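Local coordinates for protein homoserine O-acetyltransferase (Bacillus anthracis str. 'Ames Ancestor', PDB 3I1I) that probably transfers an acetyl group from acetyl-CoA to the hydroxyl of homoserine, a step toward methionine, using an alpha/beta hydrolase fold, at residues C95-P109 against I272-A284. Residues are numbered along the deposited sequence; the frame is centred on the assembly and turned at random.
Sequences CNVQVKNPHVITTGP and IELVDANSWMYTA. With ACT (acetate ion), chain D.
Val97 and Asp276 join the two segments through their backbones: Asp276 N donates to Val97 O over 3.0 Å, in the carbonyl plane, and Val275 CA adds a C-H···O contact to the same oxygen. Beside this bond Val97 CG1 packs against the helix at Trp280 CA (3.9 Å). On the same helix, Pro109 slides past Asn278 and Tyr282, CG meeting the tyrosine ring obliquely, 3.7 Å from CD1. Cys95 SG lies 3.7 Å from Tyr282 CB and 5.0 Å from the ring centroid, an oblique sulfur-aromatic contact. Lys100, its chain bent at chi3 (-138°), carries NZ to Glu273 O (3.1 Å).

Asp276 is the helix N-cap. With CG anti to the backbone N (chi1 179°), OD2 accepts from Ser279 N, above the carboxylate plane, and, through the anti lone pair of OD2, from Ser279 OG (2.9 Å). A water donates to both Ser279 OG and Asn96 O, linking the cap to the loop. Asp276 OD1 is held by Tyr211 and Gln215.

The contact thus ties a loop following strand 87-91 of the alpha/beta-hydrolase sheet to helix 277-289, which packs against helices 186-202 and 217-228. Four donors on a buried carboxylate would probably favour its ionised form, which the helix dipole should also stabilise.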
loop_
_atom_site.group_PDB
_atom_site.type_symbol
_atom_site.label_atom_id
_atom_site.label_comp_id
_atom_site.label_asym_id
_atom_site.label_seq_id
_atom_site.Cartn_x
_atom_site.Cartn_y
_atom_site.Cartn_z
ATOM N N CYS A 95 1.786 -20.330 -10.810
ATOM C CA CYS A 95 2.331 -18.987 -10.700
ATOM C C CYS A 95 3.276 -18.792 -9.502
ATOM O O CYS A 95 3.298 -17.706 -8.890
ATOM C CB CYS A 95 1.205 -17.978 -10.605
ATOM S SG CYS A 95 0.082 -18.072 -11.995
ATOM N N ASN A 96 4.070 -19.824 -9.189
ATOM C CA ASN A 96 4.980 -19.739 -8.071
ATOM C C ASN A 96 5.798 -18.474 -8.249
ATOM O O ASN A 96 6.278 -18.208 -9.354
ATOM C CB ASN A 96 5.888 -20.962 -7.994
ATOM C CG ASN A 96 6.688 -20.997 -6.712
ATOM O OD1 ASN A 96 7.691 -20.297 -6.581
ATOM N ND2 ASN A 96 6.263 -21.828 -5.757
ATOM N N VAL A 97 5.943 -17.689 -7.192
ATOM C CA VAL A 97 6.585 -16.379 -7.326
ATOM C C VAL A 97 8.097 -16.482 -7.484
ATOM O O VAL A 97 8.716 -15.638 -8.148
ATOM C CB VAL A 97 6.231 -15.416 -6.159
ATOM C CG1 VAL A 97 4.733 -15.321 -6.024
ATOM C CG2 VAL A 97 6.891 -15.861 -4.850
ATOM N N GLN A 98 8.689 -17.509 -6.888
ATOM C CA GLN A 98 10.139 -17.717 -6.944
ATOM C C GLN A 98 10.509 -18.360 -8.239
ATOM O O GLN A 98 11.169 -19.410 -8.245
ATOM C CB GLN A 98 10.590 -18.653 -5.844
ATOM C CG GLN A 98 10.423 -18.108 -4.485
ATOM C CD GLN A 98 11.134 -18.979 -3.485
ATOM O OE1 GLN A 98 12.322 -19.313 -3.669
ATOM N NE2 GLN A 98 10.421 -19.367 -2.409
ATOM N N VAL A 99 10.079 -17.740 -9.337
ATOM C CA VAL A 99 10.170 -18.369 -10.656
ATOM C C VAL A 99 11.612 -18.426 -11.145
ATOM O O VAL A 99 11.938 -19.284 -11.935
ATOM C CB VAL A 99 9.311 -17.653 -11.732
ATOM C CG1 VAL A 99 10.146 -16.621 -12.484
ATOM C CG2 VAL A 99 8.752 -18.700 -12.722
ATOM N N LYS A 100 12.471 -17.537 -10.666
ATOM C CA LYS A 100 13.886 -17.589 -11.016
ATOM C C LYS A 100 14.657 -18.659 -10.236
ATOM O O LYS A 100 15.733 -19.063 -10.665
ATOM C CB LYS A 100 14.562 -16.218 -10.844
ATOM C CG LYS A 100 13.777 -15.043 -11.468
ATOM C CD LYS A 100 14.624 -13.755 -11.536
ATOM C CE LYS A 100 13.848 -12.478 -11.135
ATOM N NZ LYS A 100 14.780 -11.460 -10.570
ATOM N N ASN A 101 14.125 -19.130 -9.112
ATOM C CA ASN A 101 14.744 -20.243 -8.368
ATOM C C ASN A 101 14.724 -21.506 -9.226
ATOM O O ASN A 101 13.681 -21.913 -9.674
ATOM C CB ASN A 101 14.016 -20.442 -7.033
ATOM C CG ASN A 101 14.504 -21.612 -6.245
ATOM O OD1 ASN A 101 15.283 -22.432 -6.711
ATOM N ND2 ASN A 101 13.995 -21.727 -5.036
ATOM N N PRO A 102 15.896 -22.111 -9.473
ATOM C CA PRO A 102 16.023 -23.212 -10.416
ATOM C C PRO A 102 15.475 -24.545 -9.924
ATOM O O PRO A 102 15.290 -25.452 -10.734
ATOM C CB PRO A 102 17.541 -23.323 -10.617
ATOM C CG PRO A 102 18.107 -22.870 -9.335
ATOM C CD PRO A 102 17.211 -21.728 -8.915
ATOM N N HIS A 103 15.215 -24.658 -8.623
ATOM C CA HIS A 103 14.507 -25.804 -8.084
ATOM C C HIS A 103 12.984 -25.758 -8.261
ATOM O O HIS A 103 12.309 -26.702 -7.847
ATOM C CB HIS A 103 14.750 -25.904 -6.593
ATOM C CG HIS A 103 16.156 -26.219 -6.236
ATOM N ND1 HIS A 103 16.769 -27.402 -6.598
ATOM C CD2 HIS A 103 17.080 -25.500 -5.561
ATOM C CE1 HIS A 103 18.004 -27.402 -6.140
ATOM N NE2 HIS A 103 18.215 -26.266 -5.499
ATOM N N VAL A 104 12.434 -24.677 -8.817
ATOM C CA VAL A 104 10.982 -24.493 -8.859
ATOM C C VAL A 104 10.452 -24.898 -10.211
ATOM O O VAL A 104 10.989 -24.495 -11.228
ATOM C CB VAL A 104 10.658 -23.018 -8.554
ATOM C CG1 VAL A 104 9.217 -22.621 -8.975
ATOM C CG2 VAL A 104 10.976 -22.713 -7.066
ATOM N N ILE A 105 9.408 -25.701 -10.260
ATOM C CA ILE A 105 8.803 -26.051 -11.548
ATOM C C ILE A 105 7.317 -25.691 -11.513
ATOM O O ILE A 105 6.540 -26.285 -10.765
ATOM C CB ILE A 105 8.992 -27.583 -11.879
ATOM C CG1 ILE A 105 10.495 -27.929 -11.946
ATOM C CG2 ILE A 105 8.269 -27.963 -13.177
ATOM C CD1 ILE A 105 10.832 -29.396 -11.592
ATOM N N THR A 106 6.936 -24.709 -12.326
ATOM C CA THR A 106 5.623 -24.079 -12.217
ATOM C C THR A 106 5.115 -23.724 -13.603
ATOM O O THR A 106 5.884 -23.751 -14.559
ATOM C CB THR A 106 5.693 -22.776 -11.375
ATOM O OG1 THR A 106 4.378 -22.428 -10.937
ATOM C CG2 THR A 106 6.290 -21.601 -12.167
ATOM N N THR A 107 3.832 -23.408 -13.692
ATOM C CA THR A 107 3.288 -22.753 -14.873
ATOM C C THR A 107 2.667 -21.426 -14.478
ATOM O O THR A 107 1.911 -21.361 -13.530
ATOM C CB THR A 107 2.235 -23.627 -15.577
ATOM O OG1 THR A 107 2.809 -24.911 -15.818
ATOM C CG2 THR A 107 1.799 -22.994 -16.905
ATOM N N GLY A 108 3.022 -20.376 -15.208
ATOM C CA GLY A 108 2.642 -19.013 -14.872
ATOM C C GLY A 108 2.975 -18.013 -15.976
ATOM O O GLY A 108 3.278 -18.404 -17.120
ATOM N N PRO A 109 2.913 -16.711 -15.650
ATOM C CA PRO A 109 3.101 -15.680 -16.638
ATOM C C PRO A 109 4.480 -15.658 -17.277
ATOM O O PRO A 109 4.618 -15.119 -18.375
ATOM C CB PRO A 109 2.853 -14.371 -15.864
ATOM C CG PRO A 109 2.281 -14.751 -14.570
ATOM C CD PRO A 109 2.607 -16.165 -14.318
ATOM N N ILE A 272 12.563 -9.834 -2.355
ATOM C CA ILE A 272 11.967 -9.823 -3.690
ATOM C C ILE A 272 13.028 -9.999 -4.790
ATOM O O ILE A 272 12.754 -9.789 -5.987
ATOM C CB ILE A 272 11.127 -8.542 -3.982
ATOM C CG1 ILE A 272 11.964 -7.267 -3.777
ATOM C CG2 ILE A 272 9.841 -8.567 -3.154
ATOM C CD1 ILE A 272 11.483 -6.043 -4.525
ATOM N N GLU A 273 14.214 -10.442 -4.402
ATOM C CA GLU A 273 15.312 -10.588 -5.366
ATOM C C GLU A 273 15.119 -11.700 -6.386
ATOM O O GLU A 273 15.408 -11.502 -7.552
ATOM C CB GLU A 273 16.643 -10.710 -4.620
ATOM C CG GLU A 273 16.946 -9.346 -3.916
ATOM C CD GLU A 273 18.351 -9.209 -3.361
ATOM O OE1 GLU A 273 18.972 -10.217 -2.946
ATOM O OE2 GLU A 273 18.819 -8.057 -3.300
ATOM N N LEU A 274 14.591 -12.842 -5.962
ATOM C CA LEU A 274 14.310 -13.935 -6.880
ATOM C C LEU A 274 12.895 -13.970 -7.413
ATOM O O LEU A 274 12.496 -14.969 -8.005
ATOM C CB LEU A 274 14.559 -15.290 -6.191
ATOM C CG LEU A 274 15.999 -15.660 -5.760
ATOM C CD1 LEU A 274 16.139 -17.238 -5.592
ATOM C CD2 LEU A 274 17.084 -15.066 -6.724
ATOM N N VAL A 275 12.138 -12.900 -7.235
ATOM C CA VAL A 275 10.685 -12.964 -7.347
ATOM C C VAL A 275 10.216 -12.332 -8.634
ATOM O O VAL A 275 10.812 -11.379 -9.095
ATOM C CB VAL A 275 10.045 -12.273 -6.121
ATOM C CG1 VAL A 275 8.578 -11.969 -6.327
ATOM C CG2 VAL A 275 10.265 -13.146 -4.896
ATOM N N ASP A 276 9.143 -12.880 -9.220
ATOM C CA ASP A 276 8.547 -12.314 -10.437
ATOM C C ASP A 276 7.252 -11.539 -10.161
ATOM O O ASP A 276 6.318 -12.052 -9.559
ATOM C CB ASP A 276 8.249 -13.413 -11.442
ATOM C CG ASP A 276 7.598 -12.876 -12.712
ATOM O OD1 ASP A 276 8.229 -12.011 -13.386
ATOM O OD2 ASP A 276 6.462 -13.307 -13.002
ATOM N N ALA A 277 7.177 -10.324 -10.675
ATOM C CA ALA A 277 6.085 -9.392 -10.356
ATOM C C ALA A 277 4.732 -9.903 -10.841
ATOM O O ALA A 277 3.782 -9.938 -10.055
ATOM C CB ALA A 277 6.373 -7.974 -10.927
ATOM N N ASN A 278 4.633 -10.269 -12.118
ATOM C CA ASN A 278 3.376 -10.794 -12.663
ATOM C C ASN A 278 2.897 -12.019 -11.859
ATOM O O ASN A 278 1.693 -12.152 -11.570
ATOM C CB ASN A 278 3.519 -11.163 -14.143
ATOM C CG ASN A 278 3.678 -9.936 -15.054
ATOM O OD1 ASN A 278 3.359 -8.808 -14.678
ATOM N ND2 ASN A 278 4.134 -10.164 -16.260
ATOM N N SER A 279 3.852 -12.876 -11.486
ATOM C CA SER A 279 3.560 -14.044 -10.717
ATOM C C SER A 279 2.958 -13.633 -9.360
ATOM O O SER A 279 1.966 -14.218 -8.874
ATOM C CB SER A 279 4.823 -14.881 -10.507
ATOM O OG SER A 279 5.183 -15.548 -11.703
ATOM N N TRP A 280 3.577 -12.628 -8.761
ATOM C CA TRP A 280 3.105 -12.096 -7.501
ATOM C C TRP A 280 1.666 -11.615 -7.649
ATOM O O TRP A 280 0.854 -11.923 -6.815
ATOM C CB TRP A 280 4.007 -10.942 -7.033
ATOM C CG TRP A 280 3.681 -10.505 -5.651
ATOM C CD1 TRP A 280 2.598 -9.754 -5.239
ATOM C CD2 TRP A 280 4.416 -10.829 -4.490
ATOM N NE1 TRP A 280 2.635 -9.593 -3.877
ATOM C CE2 TRP A 280 3.743 -10.240 -3.390
ATOM C CE3 TRP A 280 5.593 -11.547 -4.266
ATOM C CZ2 TRP A 280 4.203 -10.359 -2.087
ATOM C CZ3 TRP A 280 6.052 -11.685 -2.958
ATOM C CH2 TRP A 280 5.364 -11.074 -1.885
HETATM N N MSE A 281 1.359 -10.888 -8.718
HETATM C CA MSE A 281 -0.006 -10.411 -8.927
HETATM C C MSE A 281 -1.010 -11.580 -8.996
HETATM O O MSE A 281 -2.062 -11.509 -8.348
HETATM C CB MSE A 281 -0.179 -9.606 -10.230
HETATM C CG MSE A 281 0.578 -8.309 -10.364
HETATM SE SE MSE A 281 0.041 -7.450 -12.094
HETATM C CE MSE A 281 -1.619 -8.266 -12.376
ATOM N N TYR A 282 -0.720 -12.596 -9.820
ATOM C CA TYR A 282 -1.666 -13.719 -10.017
ATOM C C TYR A 282 -1.926 -14.462 -8.716
ATOM O O TYR A 282 -3.082 -14.816 -8.416
ATOM C CB TYR A 282 -1.181 -14.699 -11.073
ATOM C CG TYR A 282 -1.579 -14.303 -12.460
ATOM C CD1 TYR A 282 -0.825 -13.408 -13.180
ATOM C CD2 TYR A 282 -2.729 -14.812 -13.063
ATOM C CE1 TYR A 282 -1.193 -13.022 -14.452
ATOM C CE2 TYR A 282 -3.089 -14.431 -14.351
ATOM C CZ TYR A 282 -2.311 -13.534 -15.026
ATOM O OH TYR A 282 -2.613 -13.112 -16.290
ATOM N N THR A 283 -0.865 -14.626 -7.926
ATOM C CA THR A 283 -0.962 -15.314 -6.633
ATOM C C THR A 283 -1.745 -14.425 -5.661
ATOM O O THR A 283 -2.627 -14.925 -4.973
ATOM C CB THR A 283 0.434 -15.650 -6.083
ATOM O OG1 THR A 283 1.117 -16.422 -7.055
ATOM C CG2 THR A 283 0.364 -16.459 -4.769
ATOM N N ALA A 284 -1.466 -13.110 -5.638
ATOM C CA ALA A 284 -2.292 -12.168 -4.838
ATOM C C ALA A 284 -3.767 -12.245 -5.270
ATOM O O ALA A 284 -4.679 -12.273 -4.425
ATOM C CB ALA A 284 -1.758 -10.721 -4.893
HETATM C C ACT D . 4.504 -25.243 -19.547
HETATM O O ACT D . 4.064 -24.505 -20.474
HETATM O OXT ACT D . 4.922 -24.628 -18.528
HETATM C CH3 ACT D . 4.528 -26.752 -19.640
HETATM O O HOH W 1 5.217 -18.231 -11.979
HETATM O O HOH W 2 12.923 -10.048 -8.731
#